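Local coordinates for free methionine-R-sulfoxide reductase (Saccharomyces cerevisiae, PDB 1F5M), which reduces the R-enantiomer of free methionine sulfoxide to methionine, with thioredoxin as the electron donor, and helps protect yeast against oxidative stress, at residues 68-73 against 147-152; 108-113 against 133-138. All coordinates share one frame; numbering follows the deposited sequence.

Interaction 1: 68-73 against 147-152; sequences GFYVTQ and VIDIDC
Gly-68 and Asp-149 face each other as an antiparallel hydrogen-bonded pair, and Tyr-70 and Val-147 form the next such pair along the two strands. In the first, Gly-68 N gives its hydrogen to Asp-149 O and Asp-149 N returns one to Gly-68 O, both at 2.8 Å. The second pair has one longer bond, from Tyr-70 N to Val-147 O at 3.2 Å, besides that from Val-147 N to Tyr-70 O. The segment axes run at 144°, well short of strictly antiparallel, which reflects the twist of the sheet, and backbone pairing continues to Thr-72 with Leu-145. Gly-68 has no side chain to place beside Asp-149 on the Tyr-70 face.

Apolar contacts lie on both faces. Between the two bonded pairs, Phe-69 and Ile-148 lie side by side on the face that carries helix 42-59. The ring has CG anti to its own carbonyl carbon (chi1 -54°), which leans it toward strand 144-152, so that CE2 stands 3.5 Å from Ile-148 CG1. Leu-46 and Ala-49 of the helix also touch this ring, so a large flat apolar residue suits the spot. An alanine here would probably open a gap between Ile-148 and that helix. On the other face Tyr-70 CB meets Val-147 CG2 at 3.8 Å, a beta-branched residue being well suited to a buried strand.

The polar side-chain contacts lie on the Tyr-70 face. Tyr-70 OH is hydrogen-bonded to Cys-91 O, next to the disulfide with Cys-125. A water weakly bridges this hydroxyl and Asp-149 OD2, while the carboxylate plane is turned 46° from the ring. Asp-149 OD1 also lies close to Glu-132 OE1, two like-charged groups. Strands 64-72 and 144-152 are thus central neighbours in the antiparallel sheet of a GAF domain.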
ATOM      1  N   GLY B  68      -5.079   5.479   3.231  1.00 16.03           N
ATOM      2  CA  GLY B  68      -3.670   5.289   3.490  1.00 17.25           C
ATOM      3  C   GLY B  68      -3.058   6.195   4.502  1.00 17.55           C
ATOM      4  O   GLY B  68      -3.759   6.819   5.323  1.00 18.82           O
ATOM      5  N   PHE B  69      -1.737   6.300   4.437  1.00 17.89           N
ATOM      6  CA  PHE B  69      -0.975   7.082   5.410  1.00 18.72           C
ATOM      7  C   PHE B  69       0.141   7.992   4.882  1.00 21.36           C
ATOM      8  O   PHE B  69       0.703   7.748   3.792  1.00 18.55           O
ATOM      9  CB  PHE B  69      -0.265   6.166   6.423  1.00 20.38           C
ATOM     10  CG  PHE B  69      -1.172   5.183   7.131  1.00 22.26           C
ATOM     11  CD1 PHE B  69      -1.597   4.002   6.486  1.00 19.12           C
ATOM     12  CD2 PHE B  69      -1.677   5.490   8.401  1.00 19.40           C
ATOM     13  CE1 PHE B  69      -2.533   3.151   7.100  1.00 22.85           C
ATOM     14  CE2 PHE B  69      -2.624   4.628   9.021  1.00 22.87           C
ATOM     15  CZ  PHE B  69      -3.047   3.472   8.364  1.00 21.19           C
ATOM     16  N   TYR B  70       0.473   9.005   5.711  1.00 20.60           N
ATOM     17  CA  TYR B  70       1.616   9.908   5.488  1.00 20.22           C
ATOM     18  C   TYR B  70       2.327   9.843   6.832  1.00 22.25           C
ATOM     19  O   TYR B  70       1.681   9.648   7.844  1.00 21.73           O
ATOM     20  CB  TYR B  70       1.199  11.343   5.196  1.00 19.64           C
ATOM     21  CG  TYR B  70       0.809  11.535   3.747  1.00 19.60           C
ATOM     22  CD1 TYR B  70      -0.470  11.185   3.294  1.00 19.29           C
ATOM     23  CD2 TYR B  70       1.736  12.004   2.815  1.00 20.60           C
ATOM     24  CE1 TYR B  70      -0.803  11.293   1.967  1.00 19.47           C
ATOM     25  CE2 TYR B  70       1.397  12.116   1.455  1.00 19.97           C
ATOM     26  CZ  TYR B  70       0.136  11.760   1.041  1.00 18.74           C
ATOM     27  OH  TYR B  70      -0.222  11.855  -0.312  1.00 22.65           O
ATOM     28  N   VAL B  71       3.639  10.011   6.874  1.00 21.94           N
ATOM     29  CA  VAL B  71       4.323   9.900   8.146  1.00 25.97           C
ATOM     30  C   VAL B  71       5.282  11.060   8.184  1.00 26.68           C
ATOM     31  O   VAL B  71       5.771  11.510   7.155  1.00 27.00           O
ATOM     32  CB  VAL B  71       5.114   8.561   8.262  1.00 25.66           C
ATOM     33  CG1 VAL B  71       4.148   7.345   8.111  1.00 28.02           C
ATOM     34  CG2 VAL B  71       6.200   8.528   7.189  1.00 29.26           C
ATOM     35  N   THR B  72       5.537  11.551   9.379  1.00 30.55           N
ATOM     36  CA  THR B  72       6.399  12.709   9.529  1.00 32.16           C
ATOM     37  C   THR B  72       7.810  12.315   9.143  1.00 33.47           C
ATOM     38  O   THR B  72       8.332  11.300   9.604  1.00 31.37           O
ATOM     39  CB  THR B  72       6.321  13.247  10.982  1.00 32.70           C
ATOM     40  OG1 THR B  72       4.951  13.536  11.289  1.00 33.46           O
ATOM     41  CG2 THR B  72       7.146  14.540  11.150  1.00 32.54           C
ATOM     42  N   GLN B  73       8.390  13.088   8.235  1.00 36.18           N
ATOM     43  CA  GLN B  73       9.749  12.826   7.800  1.00 41.03           C
ATOM     44  C   GLN B  73      10.655  12.910   9.028  1.00 43.31           C
ATOM     45  O   GLN B  73      10.564  13.869   9.809  1.00 43.47           O
ATOM     46  CB  GLN B  73      10.189  13.864   6.769  1.00 41.11           C
ATOM     47  CG  GLN B  73      11.632  13.669   6.325  1.00 45.66           C
ATOM     48  CD  GLN B  73      12.111  14.763   5.387  1.00 48.85           C
ATOM     49  OE1 GLN B  73      11.663  15.919   5.466  1.00 49.39           O
ATOM     50  NE2 GLN B  73      13.047  14.415   4.502  1.00 51.41           N
ATOM     51  N   VAL B 147      -0.325  10.790   9.581  1.00 23.17           N
ATOM     52  CA  VAL B 147      -1.775  10.903   9.526  1.00 22.48           C
ATOM     53  C   VAL B 147      -2.378   9.723   8.801  1.00 22.40           C
ATOM     54  O   VAL B 147      -1.697   9.023   8.028  1.00 22.50           O
ATOM     55  CB  VAL B 147      -2.254  12.160   8.761  1.00 22.93           C
ATOM     56  CG1 VAL B 147      -1.702  13.439   9.395  1.00 25.42           C
ATOM     57  CG2 VAL B 147      -1.825  12.063   7.304  1.00 24.19           C
ATOM     58  N   ILE B 148      -3.646   9.477   9.107  1.00 21.38           N
ATOM     59  CA  ILE B 148      -4.436   8.452   8.453  1.00 22.01           C
ATOM     60  C   ILE B 148      -5.304   9.295   7.529  1.00 22.78           C
ATOM     61  O   ILE B 148      -5.974  10.237   7.981  1.00 22.77           O
ATOM     62  CB  ILE B 148      -5.339   7.707   9.433  1.00 22.25           C
ATOM     63  CG1 ILE B 148      -4.516   7.126  10.590  1.00 19.16           C
ATOM     64  CG2 ILE B 148      -6.068   6.618   8.700  1.00 23.58           C
ATOM     65  CD1 ILE B 148      -5.354   6.304  11.576  1.00 21.19           C
ATOM     66  N   ASP B 149      -5.291   8.949   6.244  1.00 21.36           N
ATOM     67  CA  ASP B 149      -5.997   9.718   5.221  1.00 20.67           C
ATOM     68  C   ASP B 149      -6.938   8.864   4.352  1.00 18.32           C
ATOM     69  O   ASP B 149      -6.521   7.833   3.718  1.00 15.20           O
ATOM     70  CB  ASP B 149      -4.914  10.402   4.337  1.00 21.54           C
ATOM     71  CG  ASP B 149      -5.468  11.428   3.328  1.00 22.32           C
ATOM     72  OD1 ASP B 149      -6.644  11.842   3.406  1.00 23.42           O
ATOM     73  OD2 ASP B 149      -4.680  11.874   2.453  1.00 25.01           O
ATOM     74  N   ILE B 150      -8.204   9.234   4.339  1.00 15.73           N
ATOM     75  CA  ILE B 150      -9.170   8.526   3.471  1.00 15.03           C
ATOM     76  C   ILE B 150      -9.859   9.484   2.517  1.00 19.62           C
ATOM     77  O   ILE B 150     -10.405  10.528   2.974  1.00 19.07           O
ATOM     78  CB  ILE B 150     -10.249   7.829   4.308  1.00 15.93           C
ATOM     79  CG1 ILE B 150      -9.596   7.032   5.438  1.00 19.07           C
ATOM     80  CG2 ILE B 150     -11.093   6.921   3.437  1.00 12.51           C
ATOM     81  CD1 ILE B 150     -10.615   6.188   6.282  1.00 18.27           C
ATOM     82  N   ASP B 151      -9.891   9.160   1.213  1.00 18.19           N
ATOM     83  CA  ASP B 151     -10.560  10.050   0.225  1.00 18.55           C
ATOM     84  C   ASP B 151     -11.854   9.351  -0.226  1.00 20.23           C
ATOM     85  O   ASP B 151     -11.890   8.118  -0.321  1.00 16.98           O
ATOM     86  CB  ASP B 151      -9.754  10.268  -1.067  1.00 20.55           C
ATOM     87  CG  ASP B 151      -8.546  11.142  -0.889  1.00 22.75           C
ATOM     88  OD1 ASP B 151      -8.177  11.439   0.249  1.00 23.79           O
ATOM     89  OD2 ASP B 151      -7.924  11.513  -1.916  1.00 25.99           O
ATOM     90  N   CYS B 152     -12.890  10.140  -0.527  1.00 17.34           N
ATOM     91  CA  CYS B 152     -14.171   9.604  -1.019  1.00 18.60           C
ATOM     92  C   CYS B 152     -14.584  10.285  -2.313  1.00 19.59           C
ATOM     93  O   CYS B 152     -14.410  11.501  -2.468  1.00 19.23           O
ATOM     94  CB  CYS B 152     -15.270   9.806   0.058  1.00 17.91           C
ATOM     95  SG  CYS B 152     -16.947   9.271  -0.406  1.00 22.14           S
TER
HETATM   96  O   HOH W   1      -2.625  13.550   0.421  1.00 25.50           O

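Interaction 2: 108-113 against 133-138; sequences KETQIV and IVVPII
Thr-110 reaches Val-135 and Pro-136 with both branches of its side chain. With OG1 anti to its own carbonyl carbon and CG2 anti to its backbone N (chi1 -68°), the methyl CG2 lies 3.8 Å from Val-135 CG2, and OG1 is 3.7 Å from Pro-136 CD. The threonine and valine side chains run alongside each other, whereas the proline ring crosses the threonine at about a right angle. Threonine suits this place because its methyl packs on valine while its hydroxyl hydrogen-bonds Glu-167 OE2 of helix 160-176.

Ile-112 and Ile-133 make a second side-by-side pair on that same helix-covered face, CG1 of the first touching CD1 of the second at 4.1 Å. Ile-112 holds CG1 beside its backbone N, but Ile-133 holds it anti to N (chi1 -178°), placing that branch beside Gln-111 O and near Thr-110 CG2.

Strand 111-113 is the edge strand, within this chain, of the antiparallel GAF sheet, joined by a reciprocal pair of bonds: Gln-111 N to Val-134 O at 2.8 Å and Val-134 N to Gln-111 O at 2.9 Å.

Gln-111 lies on the face of Val-134, where Val-100 and Ala-104 of helix 99-107 touch both residues. Its chain bends at chi2 (-70°) and folds back over its own segment, so that NE2 donates to Glu-109 O at 3.1 Å. The bond is nearly straight and the acceptor lies in the amide plane, yet the donor stands above the carbonyl plane. OE1 is hydrogen-bonded to Tyr-119 OH; with both ends of the amide engaged, its rotation is probably fixed.

Lys-108 leaves helix 99-107 with positive phi, and its carbonyl carbon rests 3.7 Å from CG of Pro-136, which has no N-H to give. Its extended side chain carries NZ to hydrogen-bond Gly-142 O.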
ATOM      1  N   LYS B 108      -3.013  19.087  14.925  1.00 24.99           N
ATOM      2  CA  LYS B 108      -3.176  17.840  15.667  1.00 26.88           C
ATOM      3  C   LYS B 108      -4.647  17.512  15.888  1.00 27.52           C
ATOM      4  O   LYS B 108      -5.019  16.836  16.853  1.00 28.40           O
ATOM      5  CB  LYS B 108      -2.442  17.879  16.996  1.00 26.58           C
ATOM      6  CG  LYS B 108      -0.982  18.202  16.819  1.00 25.12           C
ATOM      7  CD  LYS B 108      -0.251  18.130  18.169  1.00 27.82           C
ATOM      8  CE  LYS B 108       1.110  18.780  18.117  1.00 28.78           C
ATOM      9  NZ  LYS B 108       1.653  18.678  19.523  1.00 32.60           N
ATOM     10  N   GLU B 109      -5.490  17.963  14.974  1.00 26.43           N
ATOM     11  CA  GLU B 109      -6.912  17.699  15.105  1.00 26.71           C
ATOM     12  C   GLU B 109      -7.433  17.039  13.832  1.00 24.17           C
ATOM     13  O   GLU B 109      -7.049  17.417  12.744  1.00 21.57           O
ATOM     14  CB  GLU B 109      -7.696  19.008  15.288  1.00 27.81           C
ATOM     15  CG  GLU B 109      -7.492  19.709  16.592  1.00 33.41           C
ATOM     16  CD  GLU B 109      -8.006  18.902  17.754  1.00 34.28           C
ATOM     17  OE1 GLU B 109      -9.076  18.243  17.621  1.00 34.60           O
ATOM     18  OE2 GLU B 109      -7.349  18.941  18.811  1.00 34.81           O
ATOM     19  N   THR B 110      -8.341  16.083  13.996  1.00 25.54           N
ATOM     20  CA  THR B 110      -8.981  15.387  12.880  1.00 23.26           C
ATOM     21  C   THR B 110      -9.708  16.395  12.007  1.00 23.76           C
ATOM     22  O   THR B 110     -10.395  17.327  12.483  1.00 23.36           O
ATOM     23  CB  THR B 110      -9.966  14.339  13.406  1.00 22.84           C
ATOM     24  OG1 THR B 110      -9.208  13.309  14.040  1.00 23.01           O
ATOM     25  CG2 THR B 110     -10.889  13.716  12.263  1.00 17.10           C
ATOM     26  N   GLN B 111      -9.533  16.225  10.715  1.00 20.97           N
ATOM     27  CA  GLN B 111     -10.197  17.073   9.771  1.00 20.39           C
ATOM     28  C   GLN B 111     -11.257  16.224   9.089  1.00 20.03           C
ATOM     29  O   GLN B 111     -10.958  15.141   8.564  1.00 20.66           O
ATOM     30  CB  GLN B 111      -9.171  17.591   8.753  1.00 18.82           C
ATOM     31  CG  GLN B 111      -7.987  18.352   9.413  1.00 20.05           C
ATOM     32  CD  GLN B 111      -8.421  19.708  10.009  1.00 22.35           C
ATOM     33  OE1 GLN B 111      -8.919  20.563   9.297  1.00 22.40           O
ATOM     34  NE2 GLN B 111      -8.204  19.900  11.318  1.00 25.58           N
ATOM     35  N   ILE B 112     -12.508  16.663   9.131  1.00 17.84           N
ATOM     36  CA  ILE B 112     -13.601  15.940   8.433  1.00 18.42           C
ATOM     37  C   ILE B 112     -14.124  16.903   7.373  1.00 19.38           C
ATOM     38  O   ILE B 112     -14.822  17.928   7.687  1.00 20.46           O
ATOM     39  CB  ILE B 112     -14.740  15.552   9.374  1.00 16.87           C
ATOM     40  CG1 ILE B 112     -14.192  14.771  10.561  1.00 18.76           C
ATOM     41  CG2 ILE B 112     -15.784  14.706   8.608  1.00 19.08           C
ATOM     42  CD1 ILE B 112     -15.278  14.229  11.508  1.00 19.06           C
ATOM     43  N   VAL B 113     -13.796  16.610   6.125  1.00 16.55           N
ATOM     44  CA  VAL B 113     -14.139  17.526   5.032  1.00 18.67           C
ATOM     45  C   VAL B 113     -15.235  17.037   4.092  1.00 18.46           C
ATOM     46  O   VAL B 113     -15.056  16.054   3.351  1.00 17.11           O
ATOM     47  CB  VAL B 113     -12.852  17.859   4.252  1.00 18.79           C
ATOM     48  CG1 VAL B 113     -13.132  18.886   3.153  1.00 19.43           C
ATOM     49  CG2 VAL B 113     -11.777  18.378   5.243  1.00 18.92           C
ATOM     50  N   ILE B 133     -11.320  12.648   5.053  1.00 19.13           N
ATOM     51  CA  ILE B 133     -11.159  12.642   6.505  1.00 19.73           C
ATOM     52  C   ILE B 133      -9.708  12.329   6.811  1.00 21.02           C
ATOM     53  O   ILE B 133      -9.103  11.375   6.239  1.00 20.62           O
ATOM     54  CB  ILE B 133     -12.100  11.630   7.208  1.00 21.73           C
ATOM     55  CG1 ILE B 133     -11.922  11.713   8.732  1.00 20.32           C
ATOM     56  CG2 ILE B 133     -11.797  10.210   6.717  1.00 22.83           C
ATOM     57  CD1 ILE B 133     -13.012  11.029   9.539  1.00 22.24           C
ATOM     58  N   VAL B 134      -9.115  13.142   7.675  1.00 20.08           N
ATOM     59  CA  VAL B 134      -7.708  12.936   8.046  1.00 21.44           C
ATOM     60  C   VAL B 134      -7.578  12.960   9.540  1.00 21.22           C
ATOM     61  O   VAL B 134      -8.012  13.903  10.213  1.00 21.24           O
ATOM     62  CB  VAL B 134      -6.761  14.001   7.470  1.00 20.34           C
ATOM     63  CG1 VAL B 134      -5.316  13.628   7.799  1.00 21.09           C
ATOM     64  CG2 VAL B 134      -6.948  14.098   5.985  1.00 18.45           C
ATOM     65  N   VAL B 135      -7.018  11.873  10.054  1.00 20.22           N
ATOM     66  CA  VAL B 135      -6.832  11.689  11.481  1.00 21.21           C
ATOM     67  C   VAL B 135      -5.340  11.632  11.831  1.00 22.45           C
ATOM     68  O   VAL B 135      -4.570  10.750  11.336  1.00 23.15           O
ATOM     69  CB  VAL B 135      -7.537  10.391  11.938  1.00 19.37           C
ATOM     70  CG1 VAL B 135      -7.340  10.135  13.432  1.00 17.18           C
ATOM     71  CG2 VAL B 135      -9.005  10.447  11.582  1.00 17.23           C
ATOM     72  N   PRO B 136      -4.883  12.560  12.682  1.00 23.84           N
ATOM     73  CA  PRO B 136      -3.449  12.533  13.043  1.00 24.55           C
ATOM     74  C   PRO B 136      -3.058  11.452  14.067  1.00 24.23           C
ATOM     75  O   PRO B 136      -3.803  11.150  15.001  1.00 23.71           O
ATOM     76  CB  PRO B 136      -3.207  13.941  13.563  1.00 23.54           C
ATOM     77  CG  PRO B 136      -4.467  14.235  14.263  1.00 22.18           C
ATOM     78  CD  PRO B 136      -5.577  13.673  13.355  1.00 21.81           C
ATOM     79  N   ILE B 137      -1.887  10.832  13.853  1.00 25.44           N
ATOM     80  CA  ILE B 137      -1.385   9.795  14.732  1.00 24.74           C
ATOM     81  C   ILE B 137      -0.457  10.522  15.691  1.00 26.19           C
ATOM     82  O   ILE B 137       0.482  11.180  15.256  1.00 27.01           O
ATOM     83  CB  ILE B 137      -0.625   8.733  13.902  1.00 25.64           C
ATOM     84  CG1 ILE B 137      -1.622   8.042  12.944  1.00 26.44           C
ATOM     85  CG2 ILE B 137       0.023   7.719  14.795  1.00 23.51           C
ATOM     86  CD1 ILE B 137      -0.926   7.360  11.773  1.00 28.91           C
ATOM     87  N   ILE B 138      -0.715  10.396  16.993  1.00 28.59           N
ATOM     88  CA  ILE B 138       0.068  11.134  17.999  1.00 30.70           C
ATOM     89  C   ILE B 138       0.999  10.290  18.847  1.00 28.83           C
ATOM     90  O   ILE B 138       0.631   9.200  19.265  1.00 29.22           O
ATOM     91  CB  ILE B 138      -0.899  11.910  18.952  1.00 31.29           C
ATOM     92  CG1 ILE B 138      -1.878  12.752  18.117  1.00 29.68           C
ATOM     93  CG2 ILE B 138      -0.094  12.742  19.952  1.00 29.66           C
ATOM     94  CD1 ILE B 138      -1.201  13.828  17.297  1.00 32.94           C
TER

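Overall arrangement
From the N terminus the chain passes helices 21-36 and 42-59 before entering strand 64-72, the first partner of interaction 1. It then forms strands 79-85 and 93-95, helix 99-107 and edge strand 111-113. A long excursion returns it along strand 131-138, where interaction 2 closes its loop. Strand 144-152 follows after a short turn and closes the larger loop of interaction 1, inside which interaction 2 is nested. The two contacts meet where strands 131-138 and 144-152 lie side by side, with Ile-148 N probably bonded to Val-135 O and Ile-150 N to Ile-133 O. With that pairing between them, the two contacts join four strands, from centre to edge, into one sheet.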